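Local atomic coordinates of putative isomerase (Streptomyces coelicolor A3, PDB entry 2OQH), a protein that probably dehydrates D-glucarate to 5-dehydro-4-deoxy-D-glucarate, as a TIM-barrel member of the enolase superfamily. Residues 181-186 / 211-216; 205-210 / 233-238. All blocks are in the same frame, centred on the assembly; numbering follows the deposited sequence.

Contact 1: residues 181-186 / 211-216; sequences ILRAVR and GIALEE
Residues 181-186 and 211-216 run in the same general direction and come closest at Arg183 and Leu214, whose CA atoms are 7.9 Å apart; no hydrogen bond joins the two segments. At this spacing the gap is bridged by side chains. Leu182 and Leu214 meet at about a right angle, and CD1 of Leu182 lies 3.5 Å from CD2 of Leu214, a close methyl-methyl contact. Leu214 CD2 also rests against Leu182 CB, at 4.0 Å. The two helices flank strand 193-197 in the alpha/beta barrel, helix 175-188 preceding it and helix 204-214 following it. Leu182 reaches onto Leu194 and Val196 of that strand, while Leu214 touches Ile241. On the solvent side of this apolar pair, Arg183 stretches across, its arm straight as far as NE. Arg183 NH2 passes 3.8 Å from Ala213 CB. In Glu216, chi1 at 61° tucks CG over its own backbone, and the chain then runs out straight so that OE1 approaches Arg183 NE at 3.9 Å. This is a long salt bridge, with guanidinium and carboxylate planes 68° apart; it is too long to hydrogen-bond NE of Arg183, which the contact buries and which has no other partner in the model.

Contact 2: residues 205-210 / 233-238; sequences PDSVRA and AQVKAK
Neighbouring outer helices of the TIM barrel, 204-214 and 228-238, meet here through Ser207 and Val208 on one side and Val235 and Lys238 on the other. Strand 221-223 lies between the two helices in sequence, and both run in the same general direction. The backbones approach closely, with the CA atoms of Val208 and Val235 5.8 Å apart. On the buried side, the methylene of Ser207 does the touching: its CB lies 3.7 Å from CG2 of Val235. The hydroxyl is engaged elsewhere. A chi1 of -69° swings OG of Ser207 back toward the preceding turn, where it forms a hydrogen bond to the carbonyl O of Ser203. Cys226 touches both Ser207 and Val235, and Val235 also rests on Leu243 of the next strand, so the pair is continuous with the packing between helices and barrel. Farther out, CG1 of Val208 reaches CB of Lys238 at 4.1 Å. Lys238 offers little beyond the root of its side chain, because the bend at chi2 (-78°) turns the chain aside. No hydrogen bond or salt bridge passes between the segments. The contact is apolar, made of carbon-carbon touches at van der Waals distance: the serine hydroxyl is satisfied by the carbonyl of Ser203, just ahead of the helix, and only the aliphatic root of Lys238 takes part, so its ammonium group probably adds little to the contact.

How the contacts relate
Followed from the N terminus, the segments occur in the order 181-186, 205-210, 211-216 and 233-238. Contact 1 closes a loop of 24 residues that carries strand 193-197 and the start of helix 204-214. Contact 2 opens inside that loop and closes after it, spanning strand 221-223 and the beginning of helix 228-238, so the two cross rather than nest. Helix 204-214 is common to both, its earlier part serving contact 2 and its later part contact 1. Three successive barrel helices are thereby joined side by side. The contact centres lie 15 Å apart, and the contacts touch where Glu215 OE2 packs 4.2 Å from Lys238 O; the same carboxylate accepts a hydrogen bond from Arg240 N.

Contact 1: residues 181-186 / 211-216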
loop_
_atom_site.group_PDB
_atom_site.type_symbol
_atom_site.label_atom_id
_atom_site.label_comp_id
_atom_site.label_asym_id
_atom_site.label_seq_id
_atom_site.Cartn_x
_atom_site.Cartn_y
_atom_site.Cartn_z
ATOM N N ILE A 181 -12.775 -1.112 -22.078
ATOM C CA ILE A 181 -13.306 -0.580 -20.829
ATOM C C ILE A 181 -12.755 0.807 -20.534
ATOM O O ILE A 181 -13.509 1.736 -20.234
ATOM C CB ILE A 181 -12.959 -1.505 -19.645
ATOM C CG1 ILE A 181 -13.728 -2.816 -19.780
ATOM C CG2 ILE A 181 -13.277 -0.822 -18.322
ATOM C CD1 ILE A 181 -13.348 -3.839 -18.754
ATOM N N LEU A 182 -11.434 0.946 -20.614
ATOM C CA LEU A 182 -10.795 2.225 -20.339
ATOM C C LEU A 182 -11.304 3.345 -21.247
ATOM O O LEU A 182 -11.475 4.479 -20.801
ATOM C CB LEU A 182 -9.272 2.081 -20.453
ATOM C CG LEU A 182 -8.662 1.145 -19.404
ATOM C CD1 LEU A 182 -7.216 0.830 -19.754
ATOM C CD2 LEU A 182 -8.769 1.791 -18.023
ATOM N N ARG A 183 -11.553 3.030 -22.514
ATOM C CA ARG A 183 -12.053 4.033 -23.453
ATOM C C ARG A 183 -13.414 4.536 -22.987
ATOM O O ARG A 183 -13.676 5.737 -22.993
ATOM C CB ARG A 183 -12.181 3.441 -24.862
ATOM C CG ARG A 183 -10.861 3.275 -25.582
ATOM C CD ARG A 183 -11.009 2.442 -26.839
ATOM N NE ARG A 183 -9.763 2.405 -27.597
ATOM C CZ ARG A 183 -9.502 1.537 -28.569
ATOM N NH1 ARG A 183 -10.406 0.622 -28.909
ATOM N NH2 ARG A 183 -8.331 1.579 -29.197
ATOM N N ALA A 184 -14.269 3.602 -22.579
ATOM C CA ALA A 184 -15.611 3.924 -22.102
ATOM C C ALA A 184 -15.533 4.755 -20.826
ATOM O O ALA A 184 -16.203 5.781 -20.698
ATOM C CB ALA A 184 -16.389 2.646 -21.844
ATOM N N VAL A 185 -14.710 4.314 -19.881
ATOM C CA VAL A 185 -14.571 5.041 -18.635
ATOM C C VAL A 185 -14.071 6.459 -18.878
ATOM O O VAL A 185 -14.617 7.410 -18.325
ATOM C CB VAL A 185 -13.615 4.316 -17.662
ATOM C CG1 VAL A 185 -13.393 5.159 -16.409
ATOM C CG2 VAL A 185 -14.208 2.979 -17.282
ATOM N N ARG A 186 -13.042 6.599 -19.710
ATOM C CA ARG A 186 -12.485 7.915 -20.014
ATOM C C ARG A 186 -13.513 8.824 -20.685
ATOM O O ARG A 186 -13.597 10.012 -20.371
ATOM C CB ARG A 186 -11.256 7.792 -20.925
ATOM C CG ARG A 186 -10.762 9.129 -21.478
ATOM C CD ARG A 186 -10.406 10.092 -20.354
ATOM N NE ARG A 186 -9.110 9.793 -19.757
ATOM C CZ ARG A 186 -8.752 10.153 -18.527
ATOM N NH1 ARG A 186 -9.604 10.820 -17.753
ATOM N NH2 ARG A 186 -7.535 9.870 -18.079
ATOM N N GLY A 211 -0.783 -0.564 -25.020
ATOM C CA GLY A 211 -0.262 0.709 -24.554
ATOM C C GLY A 211 -0.407 1.787 -25.605
ATOM O O GLY A 211 -0.832 2.907 -25.316
ATOM N N ILE A 212 -0.054 1.446 -26.837
ATOM C CA ILE A 212 -0.167 2.387 -27.936
ATOM C C ILE A 212 -1.629 2.830 -28.085
ATOM O O ILE A 212 -1.912 4.014 -28.265
ATOM C CB ILE A 212 0.326 1.749 -29.242
ATOM C CG1 ILE A 212 1.837 1.512 -29.157
ATOM C CG2 ILE A 212 -0.011 2.641 -30.426
ATOM C CD1 ILE A 212 2.414 0.805 -30.359
ATOM N N ALA A 213 -2.551 1.878 -27.989
ATOM C CA ALA A 213 -3.972 2.180 -28.110
ATOM C C ALA A 213 -4.493 3.032 -26.950
ATOM O O ALA A 213 -5.466 3.767 -27.106
ATOM C CB ALA A 213 -4.767 0.887 -28.195
ATOM N N LEU A 214 -3.840 2.942 -25.793
ATOM C CA LEU A 214 -4.263 3.694 -24.615
ATOM C C LEU A 214 -3.691 5.107 -24.512
ATOM O O LEU A 214 -4.167 5.915 -23.708
ATOM C CB LEU A 214 -3.904 2.914 -23.351
ATOM C CG LEU A 214 -4.607 1.566 -23.162
ATOM C CD1 LEU A 214 -3.972 0.825 -21.990
ATOM C CD2 LEU A 214 -6.097 1.784 -22.927
ATOM N N GLU A 215 -2.675 5.407 -25.314
ATOM C CA GLU A 215 -2.052 6.727 -25.282
ATOM C C GLU A 215 -3.050 7.868 -25.472
ATOM O O GLU A 215 -2.874 8.942 -24.913
ATOM C CB GLU A 215 -0.966 6.840 -26.357
ATOM C CG GLU A 215 0.113 5.777 -26.277
ATOM C CD GLU A 215 1.246 6.010 -27.261
ATOM O OE1 GLU A 215 0.982 6.450 -28.398
ATOM O OE2 GLU A 215 2.404 5.734 -26.898
ATOM N N GLU A 216 -4.092 7.645 -26.265
ATOM C CA GLU A 216 -5.075 8.704 -26.504
ATOM C C GLU A 216 -5.989 8.991 -25.307
ATOM O O GLU A 216 -6.769 9.945 -25.334
ATOM C CB GLU A 216 -5.924 8.369 -27.735
ATOM C CG GLU A 216 -6.726 7.089 -27.599
ATOM C CD GLU A 216 -7.605 6.816 -28.810
ATOM O OE1 GLU A 216 -8.368 5.827 -28.770
ATOM O OE2 GLU A 216 -7.535 7.584 -29.800
#

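Contact 2: residues 205-210 / 233-238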
loop_
_atom_site.group_PDB
_atom_site.type_symbol
_atom_site.label_atom_id
_atom_site.label_comp_id
_atom_site.label_asym_id
_atom_site.label_seq_id
_atom_site.Cartn_x
_atom_site.Cartn_y
_atom_site.Cartn_z
ATOM N N PRO A 205 4.646 -7.993 -26.059
ATOM C CA PRO A 205 4.080 -7.579 -27.349
ATOM C C PRO A 205 2.650 -7.052 -27.205
ATOM O O PRO A 205 2.274 -6.087 -27.865
ATOM C CB PRO A 205 4.139 -8.860 -28.188
ATOM C CG PRO A 205 5.348 -9.556 -27.649
ATOM C CD PRO A 205 5.170 -9.371 -26.147
ATOM N N ASP A 206 1.855 -7.698 -26.355
ATOM C CA ASP A 206 0.482 -7.254 -26.139
ATOM C C ASP A 206 0.453 -5.968 -25.321
ATOM O O ASP A 206 -0.475 -5.168 -25.453
ATOM C CB ASP A 206 -0.353 -8.330 -25.435
ATOM C CG ASP A 206 -0.744 -9.468 -26.364
ATOM O OD1 ASP A 206 -1.128 -9.192 -27.520
ATOM O OD2 ASP A 206 -0.681 -10.638 -25.934
ATOM N N SER A 207 1.467 -5.767 -24.481
ATOM C CA SER A 207 1.545 -4.554 -23.669
ATOM C C SER A 207 1.842 -3.349 -24.555
ATOM O O SER A 207 1.333 -2.250 -24.318
ATOM C CB SER A 207 2.630 -4.688 -22.589
ATOM O OG SER A 207 2.252 -5.633 -21.606
ATOM N N VAL A 208 2.666 -3.557 -25.577
ATOM C CA VAL A 208 3.024 -2.495 -26.512
ATOM C C VAL A 208 1.807 -2.118 -27.360
ATOM O O VAL A 208 1.490 -0.939 -27.508
ATOM C CB VAL A 208 4.180 -2.943 -27.441
ATOM C CG1 VAL A 208 4.486 -1.875 -28.478
ATOM C CG2 VAL A 208 5.419 -3.226 -26.614
ATOM N N ARG A 209 1.128 -3.126 -27.909
ATOM C CA ARG A 209 -0.055 -2.896 -28.736
ATOM C C ARG A 209 -1.147 -2.185 -27.935
ATOM O O ARG A 209 -1.697 -1.182 -28.381
ATOM C CB ARG A 209 -0.591 -4.224 -29.288
ATOM C CG ARG A 209 0.268 -4.860 -30.379
ATOM C CD ARG A 209 -0.352 -6.171 -30.882
ATOM N NE ARG A 209 -1.646 -5.951 -31.526
ATOM C CZ ARG A 209 -2.504 -6.909 -31.859
ATOM N NH1 ARG A 209 -2.227 -8.183 -31.610
ATOM N NH2 ARG A 209 -3.648 -6.588 -32.442
ATOM N N ALA A 210 -1.446 -2.691 -26.746
ATOM C CA ALA A 210 -2.473 -2.078 -25.908
ATOM C C ALA A 210 -2.042 -0.687 -25.443
ATOM O O ALA A 210 -2.836 0.248 -25.472
ATOM C CB ALA A 210 -2.772 -2.965 -24.703
ATOM N N ALA A 233 11.065 -2.437 -19.244
ATOM C CA ALA A 233 11.936 -1.496 -19.938
ATOM C C ALA A 233 11.532 -1.459 -21.413
ATOM O O ALA A 233 11.520 -0.400 -22.034
ATOM C CB ALA A 233 13.402 -1.915 -19.800
ATOM N N GLN A 234 11.193 -2.621 -21.964
ATOM C CA GLN A 234 10.784 -2.694 -23.365
ATOM C C GLN A 234 9.485 -1.921 -23.594
ATOM O O GLN A 234 9.335 -1.231 -24.600
ATOM C CB GLN A 234 10.601 -4.151 -23.794
ATOM C CG GLN A 234 11.901 -4.955 -23.900
ATOM C CD GLN A 234 12.848 -4.419 -24.961
ATOM O OE1 GLN A 234 12.422 -3.965 -26.026
ATOM N NE2 GLN A 234 14.145 -4.489 -24.682
ATOM N N VAL A 235 8.545 -2.027 -22.660
ATOM C CA VAL A 235 7.288 -1.310 -22.813
ATOM C C VAL A 235 7.547 0.194 -22.773
ATOM O O VAL A 235 7.027 0.938 -23.600
ATOM C CB VAL A 235 6.281 -1.679 -21.714
ATOM C CG1 VAL A 235 5.014 -0.844 -21.874
ATOM C CG2 VAL A 235 5.943 -3.161 -21.791
ATOM N N LYS A 236 8.367 0.625 -21.821
ATOM C CA LYS A 236 8.714 2.039 -21.651
ATOM C C LYS A 236 9.379 2.622 -22.895
ATOM O O LYS A 236 9.170 3.784 -23.238
ATOM C CB LYS A 236 9.645 2.199 -20.438
ATOM C CG LYS A 236 10.064 3.633 -20.109
ATOM C CD LYS A 236 10.248 3.793 -18.595
ATOM C CE LYS A 236 11.486 4.602 -18.229
ATOM N NZ LYS A 236 11.465 6.006 -18.705
ATOM N N ALA A 237 10.169 1.812 -23.584
ATOM C CA ALA A 237 10.857 2.282 -24.777
ATOM C C ALA A 237 9.906 2.615 -25.928
ATOM O O ALA A 237 10.213 3.457 -26.766
ATOM C CB ALA A 237 11.866 1.239 -25.225
ATOM N N LYS A 238 8.745 1.970 -25.958
ATOM C CA LYS A 238 7.792 2.186 -27.045
ATOM C C LYS A 238 6.500 2.933 -26.716
ATOM O O LYS A 238 5.998 3.698 -27.543
ATOM C CB LYS A 238 7.426 0.833 -27.669
ATOM C CG LYS A 238 8.469 0.263 -28.612
ATOM C CD LYS A 238 8.390 0.960 -29.962
ATOM C CE LYS A 238 9.519 0.556 -30.897
ATOM N NZ LYS A 238 9.371 -0.817 -31.446
#